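PDB 3QO8: serine--tRNA ligase, cytoplasmic from Candida albicans, which activates serine with ATP to form seryl-adenylate and then transfers the serine to the acceptor end of tRNA(Ser). Local coordinates for residues Y164-Y178 with S284-F298. Residues are numbered along the deposited sequence; the frame is centred on the assembly and turned at random.
Sequences YDPERGVRIVGHRGY and SHGKDAWGIFRVHAF. With SSA (5'-O-(N-(L-seryl)-sulfamoyl)adenosine), chain B.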
loop_
_atom_site.group_PDB
_atom_site.type_symbol
_atom_site.label_atom_id
_atom_site.label_comp_id
_atom_site.label_asym_id
_atom_site.label_seq_id
_atom_site.Cartn_x
_atom_site.Cartn_y
_atom_site.Cartn_z
ATOM N N TYR A 164 -7.701 -16.427 7.396
ATOM C CA TYR A 164 -7.797 -15.527 6.249
ATOM C C TYR A 164 -9.117 -15.739 5.554
ATOM O O TYR A 164 -9.832 -16.691 5.864
ATOM C CB TYR A 164 -6.603 -15.674 5.288
ATOM C CG TYR A 164 -6.735 -16.688 4.168
ATOM C CD1 TYR A 164 -6.396 -16.339 2.867
ATOM C CD2 TYR A 164 -7.152 -18.000 4.409
ATOM C CE1 TYR A 164 -6.487 -17.248 1.822
ATOM C CE2 TYR A 164 -7.243 -18.930 3.356
ATOM C CZ TYR A 164 -6.911 -18.538 2.065
ATOM O OH TYR A 164 -6.994 -19.420 1.000
ATOM N N ASP A 165 -9.450 -14.830 4.643
ATOM C CA ASP A 165 -10.712 -14.887 3.935
ATOM C C ASP A 165 -10.499 -14.619 2.451
ATOM O O ASP A 165 -10.507 -13.465 2.009
ATOM C CB ASP A 165 -11.680 -13.850 4.507
ATOM C CG ASP A 165 -13.125 -14.185 4.208
ATOM O OD1 ASP A 165 -13.412 -14.686 3.090
ATOM O OD2 ASP A 165 -13.969 -13.955 5.101
ATOM N N PRO A 166 -10.293 -15.682 1.669
ATOM C CA PRO A 166 -10.107 -15.486 0.230
ATOM C C PRO A 166 -11.422 -15.203 -0.487
ATOM O O PRO A 166 -11.425 -14.554 -1.531
ATOM C CB PRO A 166 -9.537 -16.834 -0.242
ATOM C CG PRO A 166 -10.094 -17.836 0.751
ATOM C CD PRO A 166 -10.115 -17.089 2.080
ATOM N N GLU A 167 -12.532 -15.693 0.049
ATOM C CA GLU A 167 -13.798 -15.510 -0.654
ATOM C C GLU A 167 -14.224 -14.036 -0.653
ATOM O O GLU A 167 -14.555 -13.473 -1.695
ATOM C CB GLU A 167 -14.894 -16.410 -0.072
ATOM C CG GLU A 167 -16.262 -16.169 -0.695
ATOM C CD GLU A 167 -17.228 -17.337 -0.505
ATOM O OE1 GLU A 167 -16.761 -18.481 -0.278
ATOM O OE2 GLU A 167 -18.456 -17.103 -0.588
ATOM N N ARG A 168 -14.212 -13.407 0.517
ATOM C CA ARG A 168 -14.581 -12.001 0.602
ATOM C C ARG A 168 -13.472 -11.146 -0.021
ATOM O O ARG A 168 -13.736 -10.104 -0.617
ATOM C CB ARG A 168 -14.866 -11.608 2.056
ATOM C CG ARG A 168 -16.017 -12.416 2.667
ATOM C CD ARG A 168 -16.353 -11.941 4.073
ATOM N NE ARG A 168 -17.593 -12.524 4.586
ATOM C CZ ARG A 168 -17.649 -13.599 5.365
ATOM N NH1 ARG A 168 -16.537 -14.229 5.714
ATOM N NH2 ARG A 168 -18.817 -14.047 5.803
ATOM N N GLY A 169 -12.232 -11.609 0.100
ATOM C CA GLY A 169 -11.120 -10.967 -0.571
ATOM C C GLY A 169 -11.351 -10.860 -2.071
ATOM O O GLY A 169 -11.220 -9.789 -2.654
ATOM N N VAL A 170 -11.703 -11.974 -2.706
ATOM C CA VAL A 170 -11.907 -11.964 -4.151
ATOM C C VAL A 170 -13.055 -11.053 -4.569
ATOM O O VAL A 170 -12.940 -10.324 -5.544
ATOM C CB VAL A 170 -12.113 -13.386 -4.720
ATOM C CG1 VAL A 170 -12.581 -13.315 -6.156
ATOM C CG2 VAL A 170 -10.823 -14.178 -4.612
ATOM N N ARG A 171 -14.152 -11.076 -3.821
ATOM C CA ARG A 171 -15.297 -10.231 -4.147
ATOM C C ARG A 171 -14.947 -8.748 -4.111
ATOM O O ARG A 171 -15.448 -7.959 -4.908
ATOM C CB ARG A 171 -16.472 -10.508 -3.207
ATOM C CG ARG A 171 -17.668 -9.588 -3.453
ATOM C CD ARG A 171 -18.912 -10.043 -2.702
ATOM N NE ARG A 171 -18.647 -10.303 -1.290
ATOM C CZ ARG A 171 -18.383 -9.358 -0.389
ATOM N NH1 ARG A 171 -18.334 -8.077 -0.748
ATOM N NH2 ARG A 171 -18.161 -9.696 0.874
ATOM N N ILE A 172 -14.070 -8.374 -3.190
ATOM C CA ILE A 172 -13.766 -6.964 -2.966
ATOM C C ILE A 172 -12.603 -6.426 -3.818
ATOM O O ILE A 172 -12.635 -5.281 -4.251
ATOM C CB ILE A 172 -13.557 -6.704 -1.451
ATOM C CG1 ILE A 172 -14.918 -6.817 -0.739
ATOM C CG2 ILE A 172 -12.898 -5.354 -1.213
ATOM C CD1 ILE A 172 -14.848 -6.912 0.761
ATOM N N VAL A 173 -11.606 -7.271 -4.084
ATOM C CA VAL A 173 -10.385 -6.860 -4.777
ATOM C C VAL A 173 -10.189 -7.531 -6.149
ATOM O O VAL A 173 -9.507 -6.995 -7.013
ATOM C CB VAL A 173 -9.131 -7.231 -3.951
ATOM C CG1 VAL A 173 -7.938 -6.415 -4.422
ATOM C CG2 VAL A 173 -9.384 -7.025 -2.477
ATOM N N GLY A 174 -10.767 -8.711 -6.331
ATOM C CA GLY A 174 -10.540 -9.496 -7.540
ATOM C C GLY A 174 -9.605 -10.655 -7.236
ATOM O O GLY A 174 -9.305 -10.930 -6.072
ATOM N N HIS A 175 -9.129 -11.330 -8.280
ATOM C CA HIS A 175 -8.311 -12.532 -8.109
ATOM C C HIS A 175 -7.119 -12.354 -7.180
ATOM O O HIS A 175 -6.415 -11.347 -7.241
ATOM C CB HIS A 175 -7.848 -13.060 -9.474
ATOM C CG HIS A 175 -8.951 -13.667 -10.288
ATOM N ND1 HIS A 175 -10.022 -14.324 -9.718
ATOM C CD2 HIS A 175 -9.153 -13.711 -11.627
ATOM C CE1 HIS A 175 -10.831 -14.752 -10.671
ATOM N NE2 HIS A 175 -10.329 -14.393 -11.839
ATOM N N ARG A 176 -6.896 -13.366 -6.341
ATOM C CA ARG A 176 -5.835 -13.390 -5.328
ATOM C C ARG A 176 -6.072 -12.439 -4.147
ATOM O O ARG A 176 -5.250 -12.385 -3.233
ATOM C CB ARG A 176 -4.449 -13.134 -5.934
ATOM C CG ARG A 176 -4.133 -14.003 -7.155
ATOM C CD ARG A 176 -2.697 -13.779 -7.591
ATOM N NE ARG A 176 -2.353 -14.490 -8.828
ATOM C CZ ARG A 176 -1.926 -15.746 -8.873
ATOM N NH1 ARG A 176 -1.627 -16.303 -10.044
ATOM N NH2 ARG A 176 -1.804 -16.452 -7.752
ATOM N N GLY A 177 -7.182 -11.710 -4.153
ATOM C CA GLY A 177 -7.460 -10.782 -3.061
ATOM C C GLY A 177 -7.705 -11.510 -1.756
ATOM O O GLY A 177 -8.263 -12.591 -1.770
ATOM N N TYR A 178 -7.316 -10.921 -0.623
ATOM C CA TYR A 178 -7.535 -11.576 0.666
ATOM C C TYR A 178 -7.582 -10.591 1.817
ATOM O O TYR A 178 -6.979 -9.514 1.751
ATOM C CB TYR A 178 -6.427 -12.598 0.966
ATOM C CG TYR A 178 -5.047 -11.977 1.105
ATOM C CD1 TYR A 178 -4.493 -11.723 2.357
ATOM C CD2 TYR A 178 -4.299 -11.645 -0.021
ATOM C CE1 TYR A 178 -3.228 -11.152 2.480
ATOM C CE2 TYR A 178 -3.037 -11.081 0.094
ATOM C CZ TYR A 178 -2.507 -10.838 1.343
ATOM O OH TYR A 178 -1.247 -10.287 1.448
ATOM N N SER A 284 1.516 -14.581 -14.623
ATOM C CA SER A 284 1.242 -15.701 -13.728
ATOM C C SER A 284 -0.256 -15.951 -13.595
ATOM O O SER A 284 -0.895 -15.472 -12.657
ATOM C CB SER A 284 1.848 -15.440 -12.347
ATOM O OG SER A 284 3.240 -15.186 -12.435
ATOM N N HIS A 285 -0.812 -16.707 -14.536
ATOM C CA HIS A 285 -2.239 -16.999 -14.531
ATOM C C HIS A 285 -2.515 -18.388 -13.975
ATOM O O HIS A 285 -1.959 -19.378 -14.450
ATOM C CB HIS A 285 -2.813 -16.879 -15.944
ATOM C CG HIS A 285 -2.581 -15.543 -16.579
ATOM N ND1 HIS A 285 -3.486 -14.506 -16.481
ATOM C CD2 HIS A 285 -1.548 -15.073 -17.315
ATOM C CE1 HIS A 285 -3.018 -13.456 -17.132
ATOM N NE2 HIS A 285 -1.844 -13.774 -17.647
ATOM N N GLY A 286 -3.369 -18.454 -12.962
ATOM C CA GLY A 286 -3.786 -19.725 -12.399
ATOM C C GLY A 286 -2.775 -20.385 -11.478
ATOM O O GLY A 286 -3.158 -21.095 -10.545
ATOM N N LYS A 287 -1.487 -20.164 -11.731
ATOM C CA LYS A 287 -0.444 -20.797 -10.928
ATOM C C LYS A 287 -0.468 -20.323 -9.472
ATOM O O LYS A 287 -0.428 -19.118 -9.192
ATOM C CB LYS A 287 0.940 -20.595 -11.553
ATOM C CG LYS A 287 1.320 -19.146 -11.796
ATOM C CD LYS A 287 2.714 -19.039 -12.401
ATOM C CE LYS A 287 3.762 -19.676 -11.499
ATOM N NZ LYS A 287 5.143 -19.507 -12.034
ATOM N N ASP A 288 -0.542 -21.285 -8.553
ATOM C CA ASP A 288 -0.645 -20.996 -7.127
ATOM C C ASP A 288 -1.935 -20.220 -6.862
ATOM O O ASP A 288 -1.919 -19.135 -6.273
ATOM C CB ASP A 288 0.582 -20.212 -6.649
ATOM C CG ASP A 288 1.897 -20.845 -7.103
ATOM O OD1 ASP A 288 2.055 -22.081 -6.956
ATOM O OD2 ASP A 288 2.767 -20.102 -7.617
ATOM N N ALA A 289 -3.048 -20.805 -7.297
ATOM C CA ALA A 289 -4.346 -20.128 -7.345
ATOM C C ALA A 289 -4.926 -19.763 -5.980
ATOM O O ALA A 289 -5.469 -18.670 -5.799
ATOM C CB ALA A 289 -5.347 -20.973 -8.134
ATOM N N TRP A 290 -4.823 -20.678 -5.027
ATOM C CA TRP A 290 -5.443 -20.463 -3.728
ATOM C C TRP A 290 -4.388 -20.321 -2.633
ATOM O O TRP A 290 -3.293 -20.885 -2.721
ATOM C CB TRP A 290 -6.432 -21.589 -3.414
ATOM C CG TRP A 290 -7.751 -21.128 -2.819
ATOM C CD1 TRP A 290 -8.372 -21.642 -1.714
ATOM C CD2 TRP A 290 -8.602 -20.073 -3.300
ATOM N NE1 TRP A 290 -9.553 -20.977 -1.480
ATOM C CE2 TRP A 290 -9.718 -20.011 -2.437
ATOM C CE3 TRP A 290 -8.531 -19.179 -4.374
ATOM C CZ2 TRP A 290 -10.754 -19.090 -2.617
ATOM C CZ3 TRP A 290 -9.562 -18.262 -4.548
ATOM C CH2 TRP A 290 -10.656 -18.227 -3.674
ATOM N N GLY A 291 -4.722 -19.535 -1.617
ATOM C CA GLY A 291 -3.806 -19.246 -0.529
ATOM C C GLY A 291 -3.122 -17.904 -0.689
ATOM O O GLY A 291 -3.432 -17.139 -1.615
ATOM N N ILE A 292 -2.177 -17.614 0.207
ATOM C CA ILE A 292 -1.471 -16.331 0.188
ATOM C C ILE A 292 -0.006 -16.560 -0.187
ATOM O O ILE A 292 0.888 -15.816 0.234
ATOM C CB ILE A 292 -1.562 -15.605 1.552
ATOM C CG1 ILE A 292 -1.084 -16.518 2.685
ATOM C CG2 ILE A 292 -2.991 -15.149 1.806
ATOM C CD1 ILE A 292 -1.033 -15.826 4.039
ATOM N N PHE A 293 0.228 -17.602 -0.979
ATOM C CA PHE A 293 1.573 -17.949 -1.411
ATOM C C PHE A 293 2.017 -17.027 -2.522
ATOM O O PHE A 293 3.144 -16.550 -2.524
ATOM C CB PHE A 293 1.639 -19.415 -1.889
ATOM C CG PHE A 293 3.004 -19.820 -2.400
ATOM C CD1 PHE A 293 3.933 -20.401 -1.549
ATOM C CD2 PHE A 293 3.360 -19.595 -3.718
ATOM C CE1 PHE A 293 5.190 -20.770 -2.014
ATOM C CE2 PHE A 293 4.614 -19.953 -4.187
ATOM C CZ PHE A 293 5.532 -20.542 -3.328
ATOM N N ARG A 294 1.131 -16.792 -3.482
ATOM C CA ARG A 294 1.426 -15.893 -4.581
ATOM C C ARG A 294 0.266 -14.934 -4.727
ATOM O O ARG A 294 -0.801 -15.319 -5.214
ATOM C CB ARG A 294 1.613 -16.653 -5.905
ATOM C CG ARG A 294 1.927 -15.704 -7.057
ATOM C CD ARG A 294 2.117 -16.421 -8.400
ATOM N NE ARG A 294 3.259 -17.318 -8.362
ATOM C CZ ARG A 294 4.527 -16.923 -8.445
ATOM N NH1 ARG A 294 4.818 -15.632 -8.576
ATOM N NH2 ARG A 294 5.505 -17.822 -8.398
ATOM N N VAL A 295 0.472 -13.692 -4.290
ATOM C CA VAL A 295 -0.607 -12.705 -4.234
ATOM C C VAL A 295 -0.168 -11.397 -4.867
ATOM O O VAL A 295 0.976 -11.269 -5.289
ATOM C CB VAL A 295 -1.049 -12.456 -2.778
ATOM C CG1 VAL A 295 -1.828 -13.668 -2.236
ATOM C CG2 VAL A 295 0.175 -12.149 -1.901
ATOM N N HIS A 296 -1.079 -10.422 -4.945
ATOM C CA HIS A 296 -0.768 -9.135 -5.581
ATOM C C HIS A 296 -0.196 -8.114 -4.590
ATOM O O HIS A 296 0.387 -7.121 -5.002
ATOM C CB HIS A 296 -2.011 -8.533 -6.252
ATOM C CG HIS A 296 -2.478 -9.304 -7.451
ATOM N ND1 HIS A 296 -1.716 -9.434 -8.595
ATOM C CD2 HIS A 296 -3.620 -9.995 -7.677
ATOM C CE1 HIS A 296 -2.367 -10.183 -9.472
ATOM N NE2 HIS A 296 -3.526 -10.529 -8.942
ATOM N N ALA A 297 -0.382 -8.362 -3.297
ATOM C CA ALA A 297 0.073 -7.451 -2.235
ATOM C C ALA A 297 0.572 -8.299 -1.085
ATOM O O ALA A 297 -0.109 -9.237 -0.666
ATOM C CB ALA A 297 -1.088 -6.538 -1.757
ATOM N N PHE A 298 1.774 -8.015 -0.599
ATOM C CA PHE A 298 2.335 -8.780 0.514
ATOM C C PHE A 298 3.351 -7.928 1.249
ATOM O O PHE A 298 3.817 -6.915 0.709
ATOM C CB PHE A 298 2.954 -10.120 0.029
ATOM C CG PHE A 298 4.120 -9.960 -0.919
ATOM C CD1 PHE A 298 5.422 -9.928 -0.445
ATOM C CD2 PHE A 298 3.909 -9.850 -2.290
ATOM C CE1 PHE A 298 6.503 -9.791 -1.328
ATOM C CE2 PHE A 298 4.964 -9.688 -3.169
ATOM C CZ PHE A 298 6.266 -9.667 -2.699
HETATM N N10 SSA B . 14.338 -7.369 -3.491
HETATM C CA SSA B . 14.499 -8.767 -3.886
HETATM C CB SSA B . 14.926 -9.605 -2.681
HETATM O OG SSA B . 13.841 -9.725 -1.740
HETATM C C9 SSA B . 13.216 -9.302 -4.456
HETATM O O9 SSA B . 12.185 -8.639 -4.448
HETATM N N8 SSA B . 13.269 -10.531 -4.959
HETATM S S1 SSA B . 11.961 -11.381 -5.328
HETATM O O1S SSA B . 11.264 -10.875 -6.475
HETATM O O2S SSA B . 12.354 -12.732 -5.553
HETATM O "O5'" SSA B . 11.002 -11.395 -4.122
HETATM C "C5'" SSA B . 11.453 -11.773 -2.833
HETATM C "C4'" SSA B . 10.466 -12.775 -2.225
HETATM O "O4'" SSA B . 9.139 -12.251 -2.099
HETATM C "C3'" SSA B . 10.289 -14.033 -3.045
HETATM O "O3'" SSA B . 11.404 -14.913 -2.839
HETATM C "C2'" SSA B . 8.978 -14.564 -2.477
HETATM O "O2'" SSA B . 9.206 -15.222 -1.216
HETATM C "C1'" SSA B . 8.176 -13.292 -2.201
HETATM N N9 SSA B . 7.261 -13.008 -3.325
HETATM C C8 SSA B . 7.599 -12.624 -4.567
HETATM N N7 SSA B . 6.471 -12.483 -5.297
HETATM C C5 SSA B . 5.433 -12.776 -4.493
HETATM C C6 SSA B . 4.064 -12.793 -4.679
HETATM N N6 SSA B . 3.562 -12.468 -5.890
HETATM N N1 SSA B . 3.257 -13.134 -3.647
HETATM C C2 SSA B . 3.774 -13.454 -2.455
HETATM N N3 SSA B . 5.097 -13.435 -2.243
HETATM C C4 SSA B . 5.937 -13.113 -3.253
HETATM O O HOH W 1 -3.547 -10.215 -3.530
HETATM O O HOH W 2 -5.243 -14.849 -1.848
HETATM O O HOH W 3 -2.665 -12.902 -11.548
#
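The Arg176 guanidinium carries Arg294 CG over one face and has Ser284 O, Lys287 O and Asp288 O, from the loop before strand 297-307, at its edge. Arg176 NH1 donates to Ser284 O at 2.8 Å and to Lys287 O at 3.2 Å; Arg176 NH2 reaches Arg294 O, tilted from the guanidinium plane, at 3.0 Å and, weakly, Asp288 O. The arginine chain, extended from CG to NE, lays Arg176 CD over the face of the His296 imidazole, 4.0 Å from the ring centroid, while His175 O sits at that ring's edge. His296 ND1 is hydrogen-bonded to Arg279 O, which probably helps to fix the ring. The Tyr178 ring takes Ile292 CG2 on one face and Ala297 O at its edge, where Tyr178 OH donates to Ala297 O across 2.6 Å. Farther out, Pro166 packs against the Trp290 indole, offset toward its rim, with Pro166 CB 3.5 Å from Trp290 CZ2. One arginine thus gathers three carbonyls, and weakly a fourth, of an irregular loop poorly ordered over 284-290. That loop leads into the adenine pocket, where Val295 N and O grip SSA N1 and N6 and Phe298 stacks on the base: the ATP-binding motif 2 loop of class II aminoacyl-tRNA synthetases.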